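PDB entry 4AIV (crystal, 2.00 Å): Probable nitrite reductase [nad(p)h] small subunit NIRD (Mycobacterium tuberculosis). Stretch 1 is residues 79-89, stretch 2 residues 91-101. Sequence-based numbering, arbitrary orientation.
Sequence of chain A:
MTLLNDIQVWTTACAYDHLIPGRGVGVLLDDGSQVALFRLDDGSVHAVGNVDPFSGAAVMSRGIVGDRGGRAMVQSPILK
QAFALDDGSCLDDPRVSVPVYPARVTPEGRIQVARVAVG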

# COMPACT_ATOMS: atom_id res chain seq x y z
N LEU A 79 -4.30 1.30 16.32
CA LEU A 79 -4.13 2.72 16.61
C LEU A 79 -5.10 3.61 15.83
O LEU A 79 -5.30 4.77 16.21
CB LEU A 79 -2.68 3.10 16.33
CG LEU A 79 -1.67 2.27 17.14
CD1 LEU A 79 -0.22 2.56 16.75
CD2 LEU A 79 -1.86 2.52 18.64
N LYS A 80 -5.69 3.08 14.76
CA LYS A 80 -6.68 3.78 13.94
C LYS A 80 -6.21 5.15 13.43
O LYS A 80 -6.96 6.12 13.47
CB LYS A 80 -8.02 3.92 14.69
CG LYS A 80 -8.79 2.61 14.87
N GLN A 81 -4.97 5.22 12.96
CA GLN A 81 -4.46 6.45 12.35
C GLN A 81 -4.49 6.33 10.83
O GLN A 81 -4.19 5.26 10.28
CB GLN A 81 -3.06 6.75 12.87
CG GLN A 81 -3.07 7.02 14.36
CD GLN A 81 -1.69 7.05 14.98
OE1 GLN A 81 -1.09 6.00 15.24
NE2 GLN A 81 -1.19 8.25 15.24
N ALA A 82 -4.87 7.41 10.15
CA ALA A 82 -5.06 7.41 8.70
C ALA A 82 -3.78 7.72 7.93
O ALA A 82 -3.08 8.70 8.24
CB ALA A 82 -6.17 8.39 8.29
N PHE A 83 -3.48 6.89 6.93
CA PHE A 83 -2.35 7.10 6.03
C PHE A 83 -2.85 7.22 4.59
O PHE A 83 -3.54 6.33 4.09
CB PHE A 83 -1.33 5.96 6.14
CG PHE A 83 -0.67 5.87 7.50
CD1 PHE A 83 -1.29 5.19 8.54
CD2 PHE A 83 0.57 6.47 7.73
CE1 PHE A 83 -0.69 5.11 9.79
CE2 PHE A 83 1.17 6.38 8.98
CZ PHE A 83 0.54 5.70 10.01
N ALA A 84 -2.49 8.32 3.92
CA ALA A 84 -2.85 8.54 2.52
C ALA A 84 -2.21 7.48 1.62
O ALA A 84 -1.01 7.22 1.72
CB ALA A 84 -2.43 9.93 2.09
N LEU A 85 -3.00 6.87 0.74
CA LEU A 85 -2.46 5.79 -0.10
C LEU A 85 -1.60 6.34 -1.24
O LEU A 85 -0.75 5.62 -1.79
CB LEU A 85 -3.59 4.88 -0.63
CG LEU A 85 -4.27 3.99 0.43
CD1 LEU A 85 -5.52 3.27 -0.13
CD2 LEU A 85 -3.29 2.98 0.99
N ASP A 86 -1.79 7.61 -1.58
CA ASP A 86 -1.05 8.20 -2.69
C ASP A 86 0.40 8.54 -2.37
O ASP A 86 1.29 8.36 -3.20
CB ASP A 86 -1.80 9.40 -3.33
CG ASP A 86 -2.00 10.58 -2.37
OD1 ASP A 86 -1.54 10.52 -1.21
OD2 ASP A 86 -2.60 11.58 -2.79
N ASP A 87 0.67 9.01 -1.15
CA ASP A 87 2.04 9.37 -0.79
C ASP A 87 2.51 8.82 0.57
O ASP A 87 3.58 9.18 1.04
CB ASP A 87 2.22 10.89 -0.84
CG ASP A 87 1.35 11.63 0.16
OD1 ASP A 87 0.71 10.99 1.03
OD2 ASP A 87 1.30 12.88 0.07
N GLY A 88 1.69 7.99 1.19
CA GLY A 88 2.05 7.37 2.46
C GLY A 88 2.04 8.29 3.67
O GLY A 88 2.34 7.84 4.78
N SER A 89 1.71 9.56 3.49
CA SER A 89 1.70 10.50 4.62
C SER A 89 0.62 10.16 5.64
O SER A 89 -0.51 9.81 5.29
CB SER A 89 1.54 11.95 4.16
OG SER A 89 0.32 12.16 3.47
N LEU A 91 -2.16 11.23 7.69
CA LEU A 91 -3.06 12.38 7.61
C LEU A 91 -3.38 12.94 9.00
O LEU A 91 -3.86 14.06 9.11
CB LEU A 91 -4.33 12.00 6.85
CG LEU A 91 -4.15 11.57 5.39
CD1 LEU A 91 -5.47 11.09 4.79
CD2 LEU A 91 -3.56 12.70 4.55
N ASP A 92 -3.10 12.17 10.05
CA ASP A 92 -3.39 12.61 11.42
C ASP A 92 -2.17 13.24 12.12
O ASP A 92 -2.32 13.92 13.14
CB ASP A 92 -3.91 11.45 12.27
CG ASP A 92 -5.21 10.86 11.74
OD1 ASP A 92 -6.01 11.60 11.09
OD2 ASP A 92 -5.45 9.67 11.99
N ASP A 93 -0.98 12.98 11.59
CA ASP A 93 0.27 13.51 12.15
C ASP A 93 1.26 13.68 11.02
O ASP A 93 1.92 12.72 10.61
CB ASP A 93 0.83 12.55 13.21
CG ASP A 93 2.02 13.14 13.97
OD1 ASP A 93 2.64 14.12 13.50
OD2 ASP A 93 2.36 12.61 15.05
N PRO A 94 1.38 14.92 10.52
CA PRO A 94 2.20 15.28 9.36
C PRO A 94 3.67 14.87 9.48
O PRO A 94 4.34 14.73 8.45
CB PRO A 94 2.09 16.81 9.31
CG PRO A 94 0.77 17.11 9.96
CD PRO A 94 0.65 16.08 11.06
N ARG A 95 4.15 14.65 10.70
CA ARG A 95 5.55 14.30 10.94
C ARG A 95 5.86 12.82 10.69
O ARG A 95 7.02 12.41 10.74
CB ARG A 95 5.93 14.63 12.38
CG ARG A 95 5.48 16.01 12.83
CD ARG A 95 5.58 16.12 14.34
NE ARG A 95 4.64 15.22 15.02
CZ ARG A 95 4.47 15.20 16.34
NH1 ARG A 95 5.16 16.03 17.10
NH2 ARG A 95 3.60 14.35 16.89
N VAL A 96 4.82 12.03 10.47
CA VAL A 96 4.96 10.59 10.35
C VAL A 96 4.47 10.15 8.96
O VAL A 96 3.61 10.81 8.37
CB VAL A 96 4.17 9.86 11.47
CG1 VAL A 96 4.27 8.34 11.34
CG2 VAL A 96 4.67 10.31 12.84
N SER A 97 5.04 9.07 8.43
CA SER A 97 4.58 8.51 7.17
C SER A 97 5.00 7.04 7.04
O SER A 97 5.84 6.55 7.81
CB SER A 97 5.09 9.34 5.99
OG SER A 97 6.51 9.27 5.90
N VAL A 98 4.40 6.35 6.09
CA VAL A 98 4.93 5.07 5.61
C VAL A 98 5.45 5.29 4.21
O VAL A 98 5.00 6.23 3.52
CB VAL A 98 3.86 3.95 5.58
CG1 VAL A 98 3.51 3.52 6.99
CG2 VAL A 98 2.61 4.41 4.80
N PRO A 99 6.38 4.43 3.76
CA PRO A 99 6.84 4.54 2.37
C PRO A 99 5.73 4.19 1.39
O PRO A 99 4.82 3.42 1.73
CB PRO A 99 7.96 3.48 2.28
CG PRO A 99 7.66 2.52 3.40
CD PRO A 99 7.12 3.40 4.50
N VAL A 100 5.81 4.76 0.20
CA VAL A 100 4.88 4.42 -0.87
C VAL A 100 5.70 3.79 -1.99
O VAL A 100 6.84 4.18 -2.22
CB VAL A 100 4.07 5.66 -1.36
CG1 VAL A 100 5.01 6.78 -1.82
CG2 VAL A 100 3.09 5.28 -2.47
N TYR A 101 5.13 2.78 -2.64
CA TYR A 101 5.85 2.05 -3.67
C TYR A 101 5.06 2.14 -4.97
O TYR A 101 3.83 2.02 -4.94
CB TYR A 101 6.03 0.57 -3.28
CG TYR A 101 6.84 0.37 -2.02
CD1 TYR A 101 6.26 0.50 -0.76
CD2 TYR A 101 8.20 0.07 -2.09
CE1 TYR A 101 7.01 0.32 0.40
CE2 TYR A 101 8.96 -0.11 -0.93
CZ TYR A 101 8.36 0.02 0.31
OH TYR A 101 9.11 -0.15 1.45
O HOH W 1 6.00 8.44 2.13

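Three hydrogen bonds cross this contact, and two of them meet at A82. Its amide N donates to D92 OD2 at 3.0 Å with an almost straight N-H...O angle of 167°, while its carbonyl O accepts from L91 N at 2.7 Å. One strand residue thus has both backbone polar groups answered by the second stretch, one by a carboxylate and the other by an amide. D92 is suited to the first task: its CA-to-CB bond points toward stretch 1, and the carboxylate oxygen OD2 also lies 3.4 Å from Q81 CA. The other oxygen, OD1, is satisfied elsewhere in the structure, so neither end of this carboxylate goes without a partner.

L91 N has a second oxygen nearby, S89 O at 3.2 Å from it, but the angle is poor and no bond forms. S89 O is instead used within its own stretch, accepting from A84 N at 2.8 Å. The two carbonyls therefore divide the donors cleanly: A82 O takes L91 N, and S89 O takes A84 N. The loop is closed further by a weak bond from G88 N to A84 O at 2.9 Å.

D87 reinforces the same loop. Its OD1 accepts from both S89 OG, at 2.7 Å, and S89 N, at 3.0 Å, so a single carboxylate oxygen serves the hydroxyl and the amide of the residue two positions on.

The third crossing bond runs from V98 N to G88 O at 2.9 Å and 161°, beside the single bridge that pairs S89 with S97, whose CA atoms are 4.3 Å apart. Here the backbones come too close for an ordinary side chain at position 88. G88 has a positive phi of 72°, which by itself favours glycine, and an ideal CB would point toward stretch 2 and sit 2.0 Å from V98 O, a clash. In its absence, G88 CA approaches V98 O at 3.3 Å in a CA-H...O contact. V98 O and G88 O are 3.4 Å apart, but both are acceptors and cannot bond to each other. A water donates to D87 O and to V98 O at 2.8 Å each, and so links the two stretches through two carbonyls that cannot bond each other.

Apolar contacts accompany these polar links. L91 has the largest area covered by the other stretch, its CB 4.3 Å from A82 CB and its CD2 3.9 Å from A84 CB. The CA-to-CB bond of F83 points away, yet the end of its side chain comes nearer: CD2 reaches V98 CG2 at 4.1 Å, and V96 CG1 lies at the ring edge, 4.4 Å from CE2. The CA-to-CB bond of V100 points toward stretch 1, and its CG2 packs 3.6 Å from D86 O, a methyl against a carbonyl oxygen rather than an apolar pair.

Within stretch 2, R95 NE and NH2 bond D93 OD1 and OD2 at 2.7 and 2.8 Å, a salt bridge within the type I turn from D93 to V96, which the backbone bond from V96 N to D93 O at 3.0 Å closes.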